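Glyoxalase family protein (Listeria monocytogenes, PDB 2P7Q) probably catalyses the hydration of the antibiotic fosfomycin with the help of manganese, a reaction by which Listeria resists the drug. Local coordinates at residues T19-N24 against Y110-H115; Q63-N68 against G90-P95; K94-R99 against E103-Y108. The protein carries 1 engineered substitution. One frame throughout, in Å; residues are numbered along the deposited sequence.

Contact 1 of 3, residues T19-N24 against Y110-H115; sequences TAFLQN and YDFDNH
Phe21 sends CG anti to its backbone N (chi1 168°), which carries the ring off helix 15-26 and onto Asp111, while Phe112 sets CG anti to its own carbonyl carbon and swings its ring back toward the helix. In the glyoxalase (vicinal oxygen chelate) fold of paired beta-alpha-beta-beta-beta modules, this joins the first helix of the chain to the turn between strands 106-110 and 116-120. The turn lies against the outer end of the Phe21 ring. Asp111 CA sits over one face, 3.9 Å from the ring centroid, in a CH-pi contact, and Asp111 CB comes to 3.3 Å from CE2 of Phe21. Beside them, Phe21 CZ reaches within 3.5 Å of the carbonyl oxygen of Tyr110. Phe112 packs nearer the root of the same side chain: its CE1 is 3.7 Å from Phe21 CB, and the two side chains run past each other in opposite directions. Their rings meet obliquely, with planes 61° apart. Lys17, also on helix 15-26, makes a cation-pi contact with Phe112. No hydrogen bond links the two segments; the join is van der Waals and CH-pi in kind, and largely buried. The carboxylate of Asp111 instead serves its own turn and probably steadies the backbone that the Phe21 ring rests on. Its OD2 takes a weak bond from Asp113 N at 2.7 Å, and a second, straighter one from His115 N at 2.8 Å (163°), which meets OD2 from above the carboxylate plane.

Contact 2 of 3, residues Q63-N68 against G90-P95; sequences QERTYN and GVEMKP. With GG6 ([(1S,2S)-1,2-dihydroxypropyl]phosphonic acid), chain H.
Arg65 and Glu92 meet from opposite directions in an end-on salt bridge that ties the loop before strand 69-73 to the loop after helix 79-87. The Glu92 chain is fully extended, with CG anti to the backbone N (chi1 -177°), and the Arg65 chain is extended from CG to NE, so the charged ends meet well away from both backbones. Arg65 NH1 gives hydrogen bonds to Glu92 OE1 at 3.0 Å and to Glu92 OE2 at 2.8 Å; Arg65 NH2 adds a third, to the same OE2, at 2.7 Å. Both oxygens are met on their syn side and lie nearly in the guanidinium plane, yet the two flat groups are twisted by 36°. The remaining nitrogen, NE, bonds to Asn114 OD1, and Tyr110 makes a cation-pi contact with Arg65. Lys94 NZ lies 5.7 Å from Arg65 NH1, a like charge that may be felt, and is hydrogen-bonded to Tyr110 OH. Further along, Thr66 OG1 closes an ST turn: it accepts from Asn68 N at 3.3 Å and from Asn68 ND2 at 2.9 Å, the latter almost straight (171°). Asn68 OD1 in turn accepts from Ile11 N and His115 NE2 of the second subunit. Tyr67, between Thr66 and Asn68 in sequence, reaches the bound diol, and its OH accepts from GG6 O2 at 3.2 Å. Neighbouring residues of one loop thus serve the surface, the subunit interface and the ligand pocket, and the Glu92 carboxylate, bonded to Arg65, probably offsets part of the positive charge that Arg65 and Lys94 bring together.

Contact 3 of 3, residues K94-R99 against E103-Y108; sequences KPERPR and EGRSIY. With GG6 ([(1S,2S)-1,2-dihydroxypropyl]phosphonic acid), chain H.
Two like-charged side chains cross here, Arg99 and Arg105, with Arg99 NH1 4.5 Å from Arg105 NE and the guanidinium planes 49° apart. NH1 of Arg99 lies by CD of Arg105, at a modelled 3.1 Å that is short. The segments run antiparallel, the loop 94-99 folding back along the approach to strand 106-110, within this chain an outer strand of its sheet in the glyoxalase (vicinal oxygen chelate) fold. Glu96 probably eases the like charges: its chain bends at chi2 (-84°) and brings OE1 to the edge of the Arg105 guanidinium, 3.6 Å from NE, a salt bridge without a hydrogen bond. Nearer its root, the Arg99 chain brings CD to 3.3 Å from the Glu103 carbonyl oxygen O. At the other end, Lys94 N gives a hydrogen bond to Tyr108 O at 3.1 Å, and Arg97 CD touches Tyr108 CE1 at 4.0 Å. The inner side lines the active site. Extended Glu103 lies beside the methyl carbon C3 of the diol. Ser106 OG is hydrogen-bonded to Glu118, which with His69 and Tyr108 belongs to the manganese site, and to His120. Tyr108 presents its ring edge to the ligand, and its OH donates to GG6 O1 at 2.7 Å.

Overall arrangement
Along the chain the segments come as 19-24, 63-68, 90-95, 94-99, 103-108 and 110-115, so contacts 2 and 3 are nested inside the loop closed by contact 1. Contacts 2 and 3 share Lys94 and Pro95 and lie about 13 Å apart between centres; contact 1 is about 11 Å from contact 2 and about 20 Å from contact 3. Strand 106-110 runs from contact 3 to the turn of contact 1, and with the loop 90-99 before it connects the packing round Phe21 to the ligand and manganese site. The series passes from buried helix packing to the surface, where contacts 2 and 3 each bring a tyrosine to the same bound diol.

Contact 1 of 3, residues T19-N24 against Y110-H115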
loop_
_atom_site.group_PDB
_atom_site.type_symbol
_atom_site.label_atom_id
_atom_site.label_comp_id
_atom_site.label_asym_id
_atom_site.label_seq_id
_atom_site.Cartn_x
_atom_site.Cartn_y
_atom_site.Cartn_z
ATOM N N THR A 19 -2.440 2.468 17.017
ATOM C CA THR A 19 -1.005 2.470 17.317
ATOM C C THR A 19 -0.506 1.184 17.982
ATOM O O THR A 19 0.540 0.649 17.608
ATOM C CB THR A 19 -0.615 3.659 18.217
ATOM O OG1 THR A 19 -0.833 4.885 17.512
ATOM C CG2 THR A 19 0.847 3.571 18.610
ATOM N N ALA A 20 -1.264 0.699 18.962
ATOM C CA ALA A 20 -0.909 -0.512 19.694
ATOM C C ALA A 20 -0.985 -1.720 18.769
ATOM O O ALA A 20 -0.229 -2.686 18.907
ATOM C CB ALA A 20 -1.852 -0.690 20.885
ATOM N N PHE A 21 -1.920 -1.655 17.832
ATOM C CA PHE A 21 -2.113 -2.709 16.843
ATOM C C PHE A 21 -0.833 -2.850 16.008
ATOM O O PHE A 21 -0.365 -3.959 15.762
ATOM C CB PHE A 21 -3.306 -2.327 15.951
ATOM C CG PHE A 21 -3.459 -3.175 14.709
ATOM C CD1 PHE A 21 -4.035 -4.440 14.772
ATOM C CD2 PHE A 21 -3.073 -2.680 13.468
ATOM C CE1 PHE A 21 -4.233 -5.202 13.608
ATOM C CE2 PHE A 21 -3.269 -3.436 12.301
ATOM C CZ PHE A 21 -3.853 -4.701 12.378
ATOM N N LEU A 22 -0.271 -1.717 15.596
ATOM C CA LEU A 22 0.935 -1.685 14.775
ATOM C C LEU A 22 2.195 -2.076 15.528
ATOM O O LEU A 22 3.050 -2.787 14.997
ATOM C CB LEU A 22 1.137 -0.287 14.179
ATOM C CG LEU A 22 0.132 0.228 13.146
ATOM C CD1 LEU A 22 0.425 1.670 12.833
ATOM C CD2 LEU A 22 0.218 -0.613 11.882
ATOM N N GLN A 23 2.318 -1.602 16.764
ATOM C CA GLN A 23 3.490 -1.910 17.565
ATOM C C GLN A 23 3.491 -3.367 18.015
ATOM O O GLN A 23 4.547 -4.003 18.073
ATOM C CB GLN A 23 3.550 -0.980 18.771
ATOM C CG GLN A 23 3.413 0.481 18.390
ATOM C CD GLN A 23 3.389 1.404 19.583
ATOM O OE1 GLN A 23 2.786 1.093 20.608
ATOM N NE2 GLN A 23 4.030 2.562 19.450
ATOM N N ASN A 24 2.317 -3.908 18.324
ATOM C CA ASN A 24 2.255 -5.296 18.770
ATOM C C ASN A 24 2.570 -6.271 17.644
ATOM O O ASN A 24 3.483 -7.086 17.750
ATOM C CB ASN A 24 0.870 -5.639 19.345
ATOM C CG ASN A 24 0.675 -5.140 20.764
ATOM O OD1 ASN A 24 1.621 -4.729 21.431
ATOM N ND2 ASN A 24 -0.563 -5.187 21.236
ATOM N N TYR A 110 -7.501 -7.841 9.211
ATOM C CA TYR A 110 -7.762 -6.406 9.190
ATOM C C TYR A 110 -7.254 -5.687 10.430
ATOM O O TYR A 110 -6.821 -6.309 11.389
ATOM C CB TYR A 110 -9.254 -6.114 9.088
ATOM C CG TYR A 110 -9.956 -6.731 7.913
ATOM C CD1 TYR A 110 -10.419 -8.041 7.971
ATOM C CD2 TYR A 110 -10.167 -5.999 6.740
ATOM C CE1 TYR A 110 -11.074 -8.604 6.901
ATOM C CE2 TYR A 110 -10.822 -6.557 5.664
ATOM C CZ TYR A 110 -11.272 -7.856 5.752
ATOM O OH TYR A 110 -11.932 -8.423 4.704
ATOM N N ASP A 111 -7.289 -4.360 10.382
ATOM C CA ASP A 111 -6.915 -3.571 11.530
ATOM C C ASP A 111 -8.307 -3.238 12.049
ATOM O O ASP A 111 -9.221 -4.049 11.878
ATOM C CB ASP A 111 -6.151 -2.309 11.127
ATOM C CG ASP A 111 -6.960 -1.387 10.254
ATOM O OD1 ASP A 111 -6.535 -0.227 10.072
ATOM O OD2 ASP A 111 -8.005 -1.822 9.744
ATOM N N PHE A 112 -8.504 -2.065 12.642
ATOM C CA PHE A 112 -9.828 -1.739 13.164
ATOM C C PHE A 112 -10.594 -0.834 12.228
ATOM O O PHE A 112 -11.747 -0.480 12.501
ATOM C CB PHE A 112 -9.707 -1.068 14.528
ATOM C CG PHE A 112 -8.887 -1.845 15.497
ATOM C CD1 PHE A 112 -7.659 -1.359 15.930
ATOM C CD2 PHE A 112 -9.316 -3.097 15.939
ATOM C CE1 PHE A 112 -6.864 -2.112 16.788
ATOM C CE2 PHE A 112 -8.527 -3.866 16.797
ATOM C CZ PHE A 112 -7.298 -3.373 17.221
ATOM N N ASP A 113 -9.960 -0.475 11.117
ATOM C CA ASP A 113 -10.584 0.407 10.146
ATOM C C ASP A 113 -10.666 -0.157 8.721
ATOM O O ASP A 113 -10.417 0.554 7.754
ATOM C CB ASP A 113 -9.838 1.738 10.149
ATOM C CG ASP A 113 -9.920 2.459 11.503
ATOM O OD1 ASP A 113 -10.908 3.191 11.733
ATOM O OD2 ASP A 113 -9.000 2.284 12.335
ATOM N N ASN A 114 -11.024 -1.430 8.592
ATOM C CA ASN A 114 -11.149 -2.044 7.276
ATOM C C ASN A 114 -9.901 -2.044 6.395
ATOM O O ASN A 114 -10.019 -2.062 5.171
ATOM C CB ASN A 114 -12.267 -1.374 6.478
ATOM C CG ASN A 114 -13.624 -1.584 7.087
ATOM O OD1 ASN A 114 -13.914 -2.646 7.650
ATOM N ND2 ASN A 114 -14.482 -0.581 6.964
ATOM N N HIS A 115 -8.713 -1.994 6.989
ATOM C CA HIS A 115 -7.498 -2.021 6.195
ATOM C C HIS A 115 -7.018 -3.465 6.080
ATOM O O HIS A 115 -6.603 -4.057 7.073
ATOM C CB HIS A 115 -6.402 -1.186 6.840
ATOM C CG HIS A 115 -6.703 0.279 6.905
ATOM N ND1 HIS A 115 -7.558 0.824 7.839
ATOM C CD2 HIS A 115 -6.219 1.320 6.189
ATOM C CE1 HIS A 115 -7.579 2.138 7.700
ATOM N NE2 HIS A 115 -6.776 2.465 6.707
#

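Contact 2 of 3, residues Q63-N68 against G90-P95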
loop_
_atom_site.group_PDB
_atom_site.type_symbol
_atom_site.label_atom_id
_atom_site.label_comp_id
_atom_site.label_asym_id
_atom_site.label_seq_id
_atom_site.Cartn_x
_atom_site.Cartn_y
_atom_site.Cartn_z
ATOM N N GLN A 63 -13.196 3.396 4.938
ATOM C CA GLN A 63 -13.185 2.718 3.656
ATOM C C GLN A 63 -13.894 1.377 3.771
ATOM O O GLN A 63 -13.757 0.691 4.779
ATOM C CB GLN A 63 -11.742 2.514 3.208
ATOM C CG GLN A 63 -10.834 1.992 4.304
ATOM C CD GLN A 63 -9.416 1.775 3.813
ATOM O OE1 GLN A 63 -8.795 2.684 3.260
ATOM N NE2 GLN A 63 -8.895 0.566 4.012
ATOM N N GLU A 64 -14.660 1.014 2.745
ATOM C CA GLU A 64 -15.380 -0.259 2.741
ATOM C C GLU A 64 -14.359 -1.357 2.511
ATOM O O GLU A 64 -13.359 -1.145 1.816
ATOM C CB GLU A 64 -16.433 -0.302 1.624
ATOM C CG GLU A 64 -16.704 1.037 0.924
ATOM C CD GLU A 64 -15.750 1.307 -0.227
ATOM O OE1 GLU A 64 -15.621 0.420 -1.097
ATOM O OE2 GLU A 64 -15.142 2.402 -0.269
ATOM N N ARG A 65 -14.597 -2.529 3.089
ATOM C CA ARG A 65 -13.661 -3.635 2.923
ATOM C C ARG A 65 -13.522 -4.071 1.471
ATOM O O ARG A 65 -14.511 -4.325 0.795
ATOM C CB ARG A 65 -14.093 -4.822 3.776
ATOM C CG ARG A 65 -13.974 -4.555 5.246
ATOM C CD ARG A 65 -14.209 -5.806 6.044
ATOM N NE ARG A 65 -13.811 -5.620 7.436
ATOM C CZ ARG A 65 -13.721 -6.606 8.317
ATOM N NH1 ARG A 65 -14.005 -7.847 7.940
ATOM N NH2 ARG A 65 -13.334 -6.352 9.568
ATOM N N THR A 66 -12.283 -4.151 1.002
ATOM C CA THR A 66 -11.996 -4.556 -0.367
ATOM C C THR A 66 -10.736 -5.401 -0.395
ATOM O O THR A 66 -10.053 -5.538 0.625
ATOM C CB THR A 66 -11.769 -3.352 -1.275
ATOM O OG1 THR A 66 -10.555 -2.690 -0.901
ATOM C CG2 THR A 66 -12.920 -2.395 -1.161
ATOM N N TYR A 67 -10.421 -5.963 -1.559
ATOM C CA TYR A 67 -9.244 -6.807 -1.660
ATOM C C TYR A 67 -7.984 -5.991 -1.834
ATOM O O TYR A 67 -6.903 -6.544 -1.958
ATOM C CB TYR A 67 -9.396 -7.820 -2.788
ATOM C CG TYR A 67 -8.329 -8.889 -2.787
ATOM C CD1 TYR A 67 -8.005 -9.578 -1.617
ATOM C CD2 TYR A 67 -7.624 -9.201 -3.953
ATOM C CE1 TYR A 67 -6.995 -10.554 -1.605
ATOM C CE2 TYR A 67 -6.614 -10.171 -3.953
ATOM C CZ TYR A 67 -6.305 -10.840 -2.781
ATOM O OH TYR A 67 -5.290 -11.771 -2.776
ATOM N N ASN A 68 -8.115 -4.671 -1.850
ATOM C CA ASN A 68 -6.928 -3.835 -1.943
ATOM C C ASN A 68 -6.176 -4.117 -0.651
ATOM O O ASN A 68 -6.770 -4.090 0.431
ATOM C CB ASN A 68 -7.299 -2.348 -1.992
ATOM C CG ASN A 68 -7.945 -1.942 -3.311
ATOM O OD1 ASN A 68 -7.257 -1.690 -4.310
ATOM N ND2 ASN A 68 -9.275 -1.886 -3.321
ATOM N N GLY A 90 -7.091 -11.181 19.160
ATOM C CA GLY A 90 -8.454 -11.241 18.673
ATOM C C GLY A 90 -8.756 -10.445 17.411
ATOM O O GLY A 90 -9.899 -10.035 17.205
ATOM N N VAL A 91 -7.766 -10.201 16.555
ATOM C CA VAL A 91 -8.078 -9.461 15.336
ATOM C C VAL A 91 -8.607 -10.462 14.311
ATOM O O VAL A 91 -8.191 -11.620 14.282
ATOM C CB VAL A 91 -6.852 -8.693 14.762
ATOM C CG1 VAL A 91 -6.105 -7.975 15.880
ATOM C CG2 VAL A 91 -5.954 -9.622 14.002
ATOM N N GLU A 92 -9.547 -10.019 13.490
ATOM C CA GLU A 92 -10.151 -10.881 12.483
ATOM C C GLU A 92 -9.142 -11.344 11.428
ATOM O O GLU A 92 -8.377 -10.536 10.913
ATOM C CB GLU A 92 -11.300 -10.136 11.807
ATOM C CG GLU A 92 -12.050 -10.954 10.778
ATOM C CD GLU A 92 -13.052 -10.125 10.004
ATOM O OE1 GLU A 92 -13.647 -10.663 9.040
ATOM O OE2 GLU A 92 -13.240 -8.934 10.361
ATOM N N MET A 93 -9.143 -12.643 11.130
ATOM C CA MET A 93 -8.258 -13.238 10.121
ATOM C C MET A 93 -9.060 -13.943 9.028
ATOM O O MET A 93 -9.891 -14.787 9.329
ATOM C CB MET A 93 -7.334 -14.286 10.739
ATOM C CG MET A 93 -6.146 -13.755 11.497
ATOM S SD MET A 93 -5.040 -15.114 11.981
ATOM C CE MET A 93 -5.641 -15.488 13.649
ATOM N N LYS A 94 -8.801 -13.614 7.762
ATOM C CA LYS A 94 -9.502 -14.266 6.656
ATOM C C LYS A 94 -9.042 -15.725 6.589
ATOM O O LYS A 94 -8.024 -16.089 7.169
ATOM C CB LYS A 94 -9.182 -13.579 5.324
ATOM C CG LYS A 94 -9.478 -12.087 5.274
ATOM C CD LYS A 94 -10.924 -11.780 5.668
ATOM C CE LYS A 94 -11.882 -11.837 4.497
ATOM N NZ LYS A 94 -11.703 -10.670 3.607
ATOM N N PRO A 95 -9.805 -16.588 5.906
ATOM C CA PRO A 95 -9.406 -17.999 5.801
ATOM C C PRO A 95 -8.298 -18.172 4.749
ATOM O O PRO A 95 -8.006 -17.247 3.983
ATOM C CB PRO A 95 -10.697 -18.694 5.373
ATOM C CG PRO A 95 -11.775 -17.769 5.858
ATOM C CD PRO A 95 -11.215 -16.423 5.518
HETATM O O1 GG6 H . -1.037 -12.422 -1.935
HETATM C C2 GG6 H . -0.595 -13.089 -3.155
HETATM C C3 GG6 H . -0.333 -14.607 -2.840
HETATM C C1 GG6 H . -1.675 -12.968 -4.298
HETATM O O2 GG6 H . -2.894 -13.584 -3.909
HETATM P P GG6 H . -2.031 -11.281 -4.723
HETATM O O3 GG6 H . -0.733 -10.564 -5.195
HETATM O O4 GG6 H . -3.004 -11.291 -5.778
HETATM O O5 GG6 H . -2.627 -10.499 -3.480
#

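Contact 3 of 3, residues K94-R99 against E103-Y108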
loop_
_atom_site.group_PDB
_atom_site.type_symbol
_atom_site.label_atom_id
_atom_site.label_comp_id
_atom_site.label_asym_id
_atom_site.label_seq_id
_atom_site.Cartn_x
_atom_site.Cartn_y
_atom_site.Cartn_z
ATOM N N LYS A 94 -8.801 -13.614 7.762
ATOM C CA LYS A 94 -9.502 -14.266 6.656
ATOM C C LYS A 94 -9.042 -15.725 6.589
ATOM O O LYS A 94 -8.024 -16.089 7.169
ATOM C CB LYS A 94 -9.182 -13.579 5.324
ATOM C CG LYS A 94 -9.478 -12.087 5.274
ATOM C CD LYS A 94 -10.924 -11.780 5.668
ATOM C CE LYS A 94 -11.882 -11.837 4.497
ATOM N NZ LYS A 94 -11.703 -10.670 3.607
ATOM N N PRO A 95 -9.805 -16.588 5.906
ATOM C CA PRO A 95 -9.406 -17.999 5.801
ATOM C C PRO A 95 -8.298 -18.172 4.749
ATOM O O PRO A 95 -8.006 -17.247 3.983
ATOM C CB PRO A 95 -10.697 -18.694 5.373
ATOM C CG PRO A 95 -11.775 -17.769 5.858
ATOM C CD PRO A 95 -11.215 -16.423 5.518
ATOM N N GLU A 96 -7.688 -19.352 4.708
ATOM C CA GLU A 96 -6.638 -19.614 3.732
ATOM C C GLU A 96 -7.169 -19.405 2.315
ATOM O O GLU A 96 -8.209 -19.944 1.934
ATOM C CB GLU A 96 -6.107 -21.042 3.893
ATOM C CG GLU A 96 -5.043 -21.201 4.986
ATOM C CD GLU A 96 -3.629 -20.845 4.510
ATOM O OE1 GLU A 96 -2.687 -20.908 5.336
ATOM O OE2 GLU A 96 -3.459 -20.509 3.311
ATOM N N ARG A 97 -6.444 -18.611 1.542
ATOM C CA ARG A 97 -6.817 -18.306 0.170
ATOM C C ARG A 97 -6.255 -19.394 -0.760
ATOM O O ARG A 97 -5.162 -19.913 -0.522
ATOM C CB ARG A 97 -6.245 -16.937 -0.180
ATOM C CG ARG A 97 -6.843 -16.276 -1.380
ATOM C CD ARG A 97 -6.231 -14.905 -1.570
ATOM N NE ARG A 97 -6.812 -14.222 -2.719
ATOM C CZ ARG A 97 -8.071 -13.801 -2.773
ATOM N NH1 ARG A 97 -8.878 -13.991 -1.736
ATOM N NH2 ARG A 97 -8.526 -13.203 -3.866
ATOM N N PRO A 98 -6.995 -19.761 -1.825
ATOM C CA PRO A 98 -6.536 -20.795 -2.769
ATOM C C PRO A 98 -5.192 -20.462 -3.420
ATOM O O PRO A 98 -5.030 -19.392 -4.006
ATOM C CB PRO A 98 -7.668 -20.860 -3.788
ATOM C CG PRO A 98 -8.869 -20.484 -2.978
ATOM C CD PRO A 98 -8.356 -19.316 -2.171
ATOM N N ARG A 99 -4.242 -21.392 -3.314
ATOM C CA ARG A 99 -2.893 -21.226 -3.866
ATOM C C ARG A 99 -2.668 -21.924 -5.207
ATOM O O ARG A 99 -3.613 -22.393 -5.842
ATOM C CB ARG A 99 -1.855 -21.741 -2.863
ATOM C CG ARG A 99 -1.538 -20.786 -1.720
ATOM C CD ARG A 99 -0.686 -21.468 -0.654
ATOM N NE ARG A 99 -1.475 -22.395 0.152
ATOM C CZ ARG A 99 -0.964 -23.222 1.056
ATOM N NH1 ARG A 99 0.343 -23.244 1.268
ATOM N NH2 ARG A 99 -1.762 -24.026 1.750
ATOM N N GLU A 103 3.183 -21.051 -4.642
ATOM C CA GLU A 103 2.750 -19.762 -4.120
ATOM C C GLU A 103 2.871 -19.946 -2.607
ATOM O O GLU A 103 2.202 -20.806 -2.026
ATOM C CB GLU A 103 1.295 -19.511 -4.535
ATOM C CG GLU A 103 0.730 -18.127 -4.229
ATOM C CD GLU A 103 -0.669 -17.935 -4.820
ATOM O OE1 GLU A 103 -1.296 -16.871 -4.597
ATOM O OE2 GLU A 103 -1.143 -18.858 -5.516
ATOM N N GLY A 104 3.746 -19.169 -1.978
ATOM C CA GLY A 104 3.942 -19.296 -0.542
ATOM C C GLY A 104 2.705 -19.042 0.299
ATOM O O GLY A 104 1.728 -18.464 -0.180
ATOM N N ARG A 105 2.745 -19.472 1.556
ATOM C CA ARG A 105 1.624 -19.280 2.476
ATOM C C ARG A 105 1.436 -17.788 2.793
ATOM O O ARG A 105 2.389 -17.004 2.746
ATOM C CB ARG A 105 1.874 -20.032 3.786
ATOM C CG ARG A 105 2.075 -21.524 3.654
ATOM C CD ARG A 105 0.875 -22.314 4.181
ATOM N NE ARG A 105 0.637 -22.197 5.627
ATOM C CZ ARG A 105 1.554 -22.408 6.575
ATOM N NH1 ARG A 105 2.801 -22.736 6.247
ATOM N NH2 ARG A 105 1.215 -22.331 7.857
ATOM N N SER A 106 0.202 -17.402 3.104
ATOM C CA SER A 106 -0.102 -16.016 3.460
ATOM C C SER A 106 -1.071 -15.942 4.641
ATOM O O SER A 106 -1.823 -16.885 4.903
ATOM C CB SER A 106 -0.739 -15.271 2.284
ATOM O OG SER A 106 0.142 -15.126 1.190
ATOM N N ILE A 107 -1.040 -14.814 5.345
ATOM C CA ILE A 107 -1.948 -14.558 6.466
ATOM C C ILE A 107 -2.626 -13.227 6.156
ATOM O O ILE A 107 -1.955 -12.210 5.976
ATOM C CB ILE A 107 -1.216 -14.377 7.826
ATOM C CG1 ILE A 107 -0.455 -15.638 8.217
ATOM C CG2 ILE A 107 -2.223 -14.055 8.915
ATOM C CD1 ILE A 107 0.451 -15.423 9.429
ATOM N N TYR A 108 -3.948 -13.228 6.076
ATOM C CA TYR A 108 -4.673 -11.990 5.804
ATOM C C TYR A 108 -5.453 -11.608 7.052
ATOM O O TYR A 108 -5.904 -12.480 7.795
ATOM C CB TYR A 108 -5.620 -12.167 4.610
ATOM C CG TYR A 108 -4.949 -12.018 3.252
ATOM C CD1 TYR A 108 -4.611 -13.132 2.474
ATOM C CD2 TYR A 108 -4.678 -10.753 2.731
ATOM C CE1 TYR A 108 -4.027 -12.980 1.207
ATOM C CE2 TYR A 108 -4.093 -10.596 1.475
ATOM C CZ TYR A 108 -3.774 -11.707 0.717
ATOM O OH TYR A 108 -3.217 -11.514 -0.537
HETATM O O1 GG6 H . -1.037 -12.422 -1.935
HETATM C C2 GG6 H . -0.595 -13.089 -3.155
HETATM C C3 GG6 H . -0.333 -14.607 -2.840
HETATM C C1 GG6 H . -1.675 -12.968 -4.298
HETATM O O2 GG6 H . -2.894 -13.584 -3.909
HETATM P P GG6 H . -2.031 -11.281 -4.723
HETATM O O3 GG6 H . -0.733 -10.564 -5.195
HETATM O O4 GG6 H . -3.004 -11.291 -5.778
HETATM O O5 GG6 H . -2.627 -10.499 -3.480
#